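Local coordinates for catabolite control protein A (PDB 2O20) that probably acts as a LacI-family, DNA-binding global regulator of carbon catabolite repression and activation, at residues Y223-E226 with Q227-L231; G253-S256 with A257-K261. The protein carries 1 engineered substitution. All coordinates share one frame; numbering follows the deposited sequence. Where two conformers were deposited one is given.

Contact 1: residues Y223-E226 with Q227-L231; sequences YSYE and QGKAL
G228 N donates to S224 O (3.1 Å) and K229 N to Y225 O (3.0 Å), the opening backbone bonds of helix 225-237, with S224 at its N-cap. S224 and Q227 form a capping box. The serine OG accepts from Q227 N at 3.1 Å; with chi1 at 77°, OG sits between the backbone N and the carbonyl carbon, on the side where that N-H points. In return the glutamine reaches back past the cap, its chain extended beyond CG, and two amides grip OE1. S224 N lies 3.0 Å from Q227 OE1, in the carbonyl plane and on a lone pair, whereas Y223 N reaches the same OE1 at 2.7 Å from above that plane. Q227 NE2 donates to G221 O, which fixes the amide's flip. Replacing Q227 with an alanine would probably leave the N-H groups of Y223 and S224 without their shared acceptor and the approach to the helix freer to move. One turn on, K229 runs obliquely past Y225, CG over one face of the ring near its rim and CE 3.6 Å from its CE2. In one of two E226 conformers, a bend at chi3 (-64°) brings K229 NZ within 2.7 Å of E226 OE2, a perhaps part-time salt bridge from the syn side, tilted out of the carboxylate plane. The ring of Y225 also meets Y282 of the second subunit. The box thus takes up the N-H of Q227 in the first turn and those of Y223 and S224 just before it, while the acid E226 should favour the helix dipole.

Contact 2: residues G253-S256 with A257-K261; sequences GLLS and AMMDK. With SO4 (sulfate ion), chain K.
L254 and M258, one turn apart on helix 248-260, lie side by side and point the same way, as do L255 and M259. Both leucines have CG swung opposite the backbone N (chi1 -172° in L254), beside the carbonyl carbon, which carries their branches along the helix toward the next turn. Both methionines instead hold CG anti to the carbonyl carbon and then bend at chi2. In M258 the rest of the chain is straight, and its terminal methyl CE meets L254 CD1 at 4.1 Å. M259 bends again at chi3, leading its end away, and it is CG, not the methyl, that lies 4.1 Å from L255 CD1. Unbranched and flexible, methionine can fit its thioether to neighbours of different shape: M258 packs on A232 and L236 of helix 225-237 and on F269, M259 on V265 and P285. The leucines fill the side facing strand 270-272, both touching I271. A257, with only a methyl, suits the close approach to A232. Beneath the side chains, regular backbone bonds run from A257 N to G253 O (3.1 Å) through to D260 N and S256 O (2.9 Å). At the end of the helix the chemistry turns polar: D260 OD2 forms a salt bridge with R329 of the second subunit. K261 bends at chi4 (-79°) to put NZ 2.9 Å from O2 of a sulfate, probably from the crystallisation liquor, while making a salt bridge to E233. L254 and L255 thus seat this helix of a beta-alpha-beta unit against strand 270-272, L254, A257 and M258 against helix 225-237, and L255 and M259 against the loop at V265, while its charged end reaches E233 of helix 225-237 and R329 of the second subunit.

Overall arrangement
Contact 1 lies at the surface and starts helix 225-237; contact 2 is largely buried and finishes helix 248-260. Both helices fall in the region matching the periplasmic-binding-protein and LacI sugar-binding family, the contact centres about 10 Å apart. Y225 OH lies 2.9 Å from S256 OG, a probable hydrogen bond. Separately, K229 O is 3.4 Å from A257 CB and K229 CG 3.2 Å from G253 O, consistent with small residues allowing close helix packing. Contact 1 relies on capping bonds, with a salt bridge in one conformer of E226; contact 2 on leucines against strand 270-272 and methionines against helix 225-237 and loops. Both also meet the second subunit, through Y225 and through S256, M259 and D260.

Contact 1: residues Y223-E226 with Q227-L231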
ATOM      1  N   TYR D 223      -4.811 -14.520   4.805  1.00 24.18           N
ATOM      2  CA  TYR D 223      -4.328 -13.157   5.052  1.00 24.11           C
ATOM      3  C   TYR D 223      -3.771 -12.417   3.830  1.00 22.76           C
ATOM      4  O   TYR D 223      -3.812 -11.184   3.811  1.00 22.02           O
ATOM      5  CB  TYR D 223      -3.270 -13.182   6.167  1.00 25.78           C
ATOM      6  CG  TYR D 223      -3.802 -13.584   7.542  1.00 27.16           C
ATOM      7  CD1 TYR D 223      -4.471 -12.662   8.342  1.00 29.17           C
ATOM      8  CD2 TYR D 223      -3.642 -14.883   8.031  1.00 25.62           C
ATOM      9  CE1 TYR D 223      -4.964 -13.010   9.593  1.00 28.98           C
ATOM     10  CE2 TYR D 223      -4.159 -15.242   9.270  1.00 26.37           C
ATOM     11  CZ  TYR D 223      -4.802 -14.296  10.056  1.00 28.62           C
ATOM     12  OH  TYR D 223      -5.305 -14.623  11.316  1.00 29.06           O
ATOM     13  N   SER D 224      -3.316 -13.156   2.816  1.00 20.96           N
ATOM     14  CA  SER D 224      -2.585 -12.610   1.688  1.00 20.40           C
ATOM     15  C   SER D 224      -3.314 -12.706   0.335  1.00 20.10           C
ATOM     16  O   SER D 224      -4.242 -13.521   0.138  1.00 18.51           O
ATOM     17  CB  SER D 224      -1.221 -13.308   1.597  1.00 19.94           C
ATOM     18  OG  SER D 224      -1.301 -14.609   1.034  1.00 17.89           O
ATOM     19  N   TYR D 225      -2.889 -11.841  -0.586  1.00 19.04           N
ATOM     20  CA  TYR D 225      -3.322 -11.887  -1.991  1.00 18.92           C
ATOM     21  C   TYR D 225      -3.107 -13.283  -2.622  1.00 19.36           C
ATOM     22  O   TYR D 225      -4.028 -13.842  -3.226  1.00 18.90           O
ATOM     23  CB  TYR D 225      -2.526 -10.830  -2.800  1.00 18.84           C
ATOM     24  CG  TYR D 225      -2.801 -10.789  -4.275  1.00 16.04           C
ATOM     25  CD1 TYR D 225      -3.977 -10.226  -4.781  1.00 19.53           C
ATOM     26  CD2 TYR D 225      -1.860 -11.271  -5.191  1.00 18.05           C
ATOM     27  CE1 TYR D 225      -4.210 -10.187  -6.167  1.00 15.86           C
ATOM     28  CE2 TYR D 225      -2.094 -11.225  -6.557  1.00 19.34           C
ATOM     29  CZ  TYR D 225      -3.279 -10.689  -7.029  1.00 15.55           C
ATOM     30  OH  TYR D 225      -3.470 -10.665  -8.397  1.00 17.15           O
ATOM     31  N   GLU D 226      -1.938 -13.876  -2.395  1.00 18.25           N
ATOM     32  CA  GLU D 226      -1.644 -15.225  -2.945  1.00 19.01           C
ATOM     33  C   GLU D 226      -2.559 -16.308  -2.342  1.00 18.38           C
ATOM     34  O   GLU D 226      -2.981 -17.224  -3.029  1.00 17.85           O
ATOM     35  CB  GLU D 226      -0.182 -15.647  -2.810  0.50 19.31           C
ATOM     36  CG  GLU D 226       0.765 -15.057  -3.867  0.50 22.28           C
ATOM     37  CD  GLU D 226       0.404 -15.404  -5.312  0.50 25.66           C
ATOM     38  OE1 GLU D 226      -0.134 -16.508  -5.599  0.50 24.13           O
ATOM     39  OE2 GLU D 226       0.677 -14.549  -6.178  0.50 28.56           O
ATOM     40  N   GLN D 227      -2.927 -16.171  -1.081  1.00 17.74           N
ATOM     41  CA  GLN D 227      -3.843 -17.123  -0.478  1.00 18.00           C
ATOM     42  C   GLN D 227      -5.228 -17.007  -1.117  1.00 18.43           C
ATOM     43  O   GLN D 227      -5.887 -18.029  -1.370  1.00 18.32           O
ATOM     44  CB  GLN D 227      -3.921 -16.920   1.036  1.00 18.24           C
ATOM     45  CG  GLN D 227      -2.714 -17.464   1.784  1.00 20.17           C
ATOM     46  CD  GLN D 227      -2.780 -17.156   3.283  1.00 20.34           C
ATOM     47  OE1 GLN D 227      -2.914 -15.999   3.693  1.00 21.05           O
ATOM     48  NE2 GLN D 227      -2.757 -18.199   4.099  1.00 26.92           N
ATOM     49  N   GLY D 228      -5.677 -15.773  -1.346  1.00 17.61           N
ATOM     50  CA  GLY D 228      -6.973 -15.493  -2.000  1.00 17.37           C
ATOM     51  C   GLY D 228      -7.040 -16.135  -3.368  1.00 17.12           C
ATOM     52  O   GLY D 228      -8.028 -16.797  -3.693  1.00 17.45           O
ATOM     53  N   LYS D 229      -6.005 -15.926  -4.171  1.00 16.82           N
ATOM     54  CA  LYS D 229      -5.906 -16.531  -5.501  1.00 18.75           C
ATOM     55  C   LYS D 229      -6.040 -18.042  -5.490  1.00 18.57           C
ATOM     56  O   LYS D 229      -6.742 -18.618  -6.338  1.00 18.50           O
ATOM     57  CB  LYS D 229      -4.573 -16.162  -6.168  1.00 19.48           C
ATOM     58  CG  LYS D 229      -4.552 -14.768  -6.781  1.00 21.45           C
ATOM     59  CD  LYS D 229      -3.442 -14.595  -7.873  1.00 22.08           C
ATOM     60  CE  LYS D 229      -2.075 -14.747  -7.282  1.00 27.21           C
ATOM     61  NZ  LYS D 229      -0.944 -14.411  -8.277  1.00 27.30           N
ATOM     62  N   ALA D 230      -5.365 -18.681  -4.533  1.00 17.87           N
ATOM     63  CA  ALA D 230      -5.337 -20.140  -4.441  1.00 19.43           C
ATOM     64  C   ALA D 230      -6.650 -20.767  -3.939  1.00 19.80           C
ATOM     65  O   ALA D 230      -6.910 -21.966  -4.154  1.00 20.41           O
ATOM     66  CB  ALA D 230      -4.136 -20.591  -3.546  1.00 18.97           C
ATOM     67  N   LEU D 231      -7.493 -19.970  -3.277  1.00 19.37           N
ATOM     68  CA  LEU D 231      -8.779 -20.430  -2.816  1.00 19.38           C
ATOM     69  C   LEU D 231      -9.832 -20.577  -3.916  1.00 19.06           C
ATOM     70  O   LEU D 231     -10.808 -21.311  -3.729  1.00 18.85           O
ATOM     71  CB  LEU D 231      -9.341 -19.452  -1.753  1.00 19.82           C
ATOM     72  CG  LEU D 231      -8.762 -19.654  -0.344  1.00 22.68           C
ATOM     73  CD1 LEU D 231      -9.340 -18.614   0.592  1.00 23.58           C
ATOM     74  CD2 LEU D 231      -9.065 -21.043   0.185  1.00 24.49           C
TER

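Contact 2: residues G253-S256 with A257-K261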
ATOM      1  N   GLY D 253      -7.259 -11.008  -4.409  1.00 15.73           N
ATOM      2  CA  GLY D 253      -6.726 -12.272  -4.905  1.00 16.19           C
ATOM      3  C   GLY D 253      -7.766 -13.239  -5.447  1.00 15.71           C
ATOM      4  O   GLY D 253      -7.580 -13.801  -6.538  1.00 17.31           O
ATOM      5  N   LEU D 254      -8.868 -13.405  -4.718  1.00 16.47           N
ATOM      6  CA  LEU D 254     -10.012 -14.227  -5.143  1.00 16.81           C
ATOM      7  C   LEU D 254     -10.601 -13.708  -6.451  1.00 16.44           C
ATOM      8  O   LEU D 254     -10.806 -14.486  -7.395  1.00 15.49           O
ATOM      9  CB  LEU D 254     -11.114 -14.259  -4.054  1.00 17.20           C
ATOM     10  CG  LEU D 254     -12.265 -15.236  -4.324  1.00 16.80           C
ATOM     11  CD1 LEU D 254     -11.735 -16.638  -4.234  1.00 16.34           C
ATOM     12  CD2 LEU D 254     -13.421 -15.034  -3.377  1.00 16.88           C
ATOM     13  N   LEU D 255     -10.781 -12.393  -6.541  1.00 15.91           N
ATOM     14  CA  LEU D 255     -11.302 -11.764  -7.774  1.00 16.41           C
ATOM     15  C   LEU D 255     -10.358 -11.962  -8.959  1.00 15.25           C
ATOM     16  O   LEU D 255     -10.812 -12.359 -10.039  1.00 14.68           O
ATOM     17  CB  LEU D 255     -11.599 -10.265  -7.563  1.00 15.51           C
ATOM     18  CG  LEU D 255     -12.166  -9.461  -8.746  1.00 17.85           C
ATOM     19  CD1 LEU D 255     -13.451 -10.062  -9.217  1.00 18.29           C
ATOM     20  CD2 LEU D 255     -12.382  -8.022  -8.354  1.00 17.46           C
ATOM     21  N   SER D 256      -9.061 -11.734  -8.757  1.00 15.52           N
ATOM     22  CA  SER D 256      -8.053 -11.941  -9.776  1.00 14.64           C
ATOM     23  C   SER D 256      -8.146 -13.343 -10.358  1.00 15.51           C
ATOM     24  O   SER D 256      -8.067 -13.541 -11.581  1.00 15.15           O
ATOM     25  CB  SER D 256      -6.596 -11.721  -9.245  1.00 15.13           C
ATOM     26  OG  SER D 256      -6.275 -10.334  -9.132  1.00 17.90           O
ATOM     27  N   ALA D 257      -8.234 -14.314  -9.475  1.00 15.59           N
ATOM     28  CA  ALA D 257      -8.278 -15.721  -9.917  1.00 16.54           C
ATOM     29  C   ALA D 257      -9.575 -16.088 -10.653  1.00 15.21           C
ATOM     30  O   ALA D 257      -9.520 -16.785 -11.675  1.00 15.44           O
ATOM     31  CB  ALA D 257      -8.012 -16.630  -8.737  1.00 17.94           C
ATOM     32  N   MET D 258     -10.731 -15.624 -10.164  1.00 15.12           N
ATOM     33  CA  MET D 258     -11.999 -15.799 -10.869  1.00 15.73           C
ATOM     34  C   MET D 258     -11.919 -15.222 -12.274  1.00 15.19           C
ATOM     35  O   MET D 258     -12.258 -15.896 -13.245  1.00 14.22           O
ATOM     36  CB  MET D 258     -13.167 -15.178 -10.095  1.00 15.41           C
ATOM     37  CG  MET D 258     -13.457 -15.857  -8.750  1.00 16.20           C
ATOM     38  SD  MET D 258     -13.851 -17.614  -8.986  1.00 17.95           S
ATOM     39  CE  MET D 258     -14.122 -18.080  -7.273  1.00 18.12           C
ATOM     40  N   MET D 259     -11.405 -13.993 -12.399  1.00 15.00           N
ATOM     41  CA  MET D 259     -11.228 -13.383 -13.721  1.00 14.17           C
ATOM     42  C   MET D 259     -10.211 -14.127 -14.635  1.00 14.62           C
ATOM     43  O   MET D 259     -10.454 -14.286 -15.830  1.00 12.64           O
ATOM     44  CB  MET D 259     -10.860 -11.902 -13.609  1.00 14.89           C
ATOM     45  CG  MET D 259     -11.832 -11.018 -12.836  1.00 15.38           C
ATOM     46  SD  MET D 259     -13.532 -11.033 -13.549  1.00 18.67           S
ATOM     47  CE  MET D 259     -13.249 -10.323 -15.132  1.00 16.80           C
ATOM     48  N   ASP D 260      -9.112 -14.613 -14.051  1.00 14.46           N
ATOM     49  CA  ASP D 260      -8.082 -15.389 -14.779  1.00 15.31           C
ATOM     50  C   ASP D 260      -8.661 -16.690 -15.404  1.00 15.77           C
ATOM     51  O   ASP D 260      -8.270 -17.080 -16.520  1.00 16.96           O
ATOM     52  CB  ASP D 260      -6.941 -15.673 -13.782  1.00 16.58           C
ATOM     53  CG  ASP D 260      -5.683 -16.280 -14.434  1.00 18.83           C
ATOM     54  OD1 ASP D 260      -5.160 -17.279 -13.881  1.00 22.25           O
ATOM     55  OD2 ASP D 260      -5.286 -15.803 -15.488  1.00 18.32           O
ATOM     56  N   LYS D 261      -9.640 -17.269 -14.718  1.00 15.51           N
ATOM     57  CA  LYS D 261     -10.319 -18.523 -15.086  1.00 16.48           C
ATOM     58  C   LYS D 261     -11.556 -18.334 -15.992  1.00 17.27           C
ATOM     59  O   LYS D 261     -12.191 -19.344 -16.408  1.00 15.73           O
ATOM     60  CB  LYS D 261     -10.746 -19.225 -13.795  1.00 16.12           C
ATOM     61  CG  LYS D 261      -9.605 -19.722 -12.937  1.00 16.78           C
ATOM     62  CD  LYS D 261     -10.011 -20.131 -11.496  1.00 17.14           C
ATOM     63  CE  LYS D 261      -8.735 -20.699 -10.824  1.00 18.08           C
ATOM     64  NZ  LYS D 261      -8.501 -22.099 -11.270  1.00 16.16           N
TER
HETATM   65  S   SO4 K2001      -5.866 -24.117  -9.320  1.00 39.05           S
HETATM   66  O1  SO4 K2001      -6.850 -25.061  -9.852  1.00 36.97           O
HETATM   67  O2  SO4 K2001      -6.266 -22.714  -9.491  1.00 34.39           O
HETATM   68  O3  SO4 K2001      -5.724 -24.495  -7.934  1.00 38.61           O
HETATM   69  O4  SO4 K2001      -4.585 -24.217 -10.034  1.00 41.46           O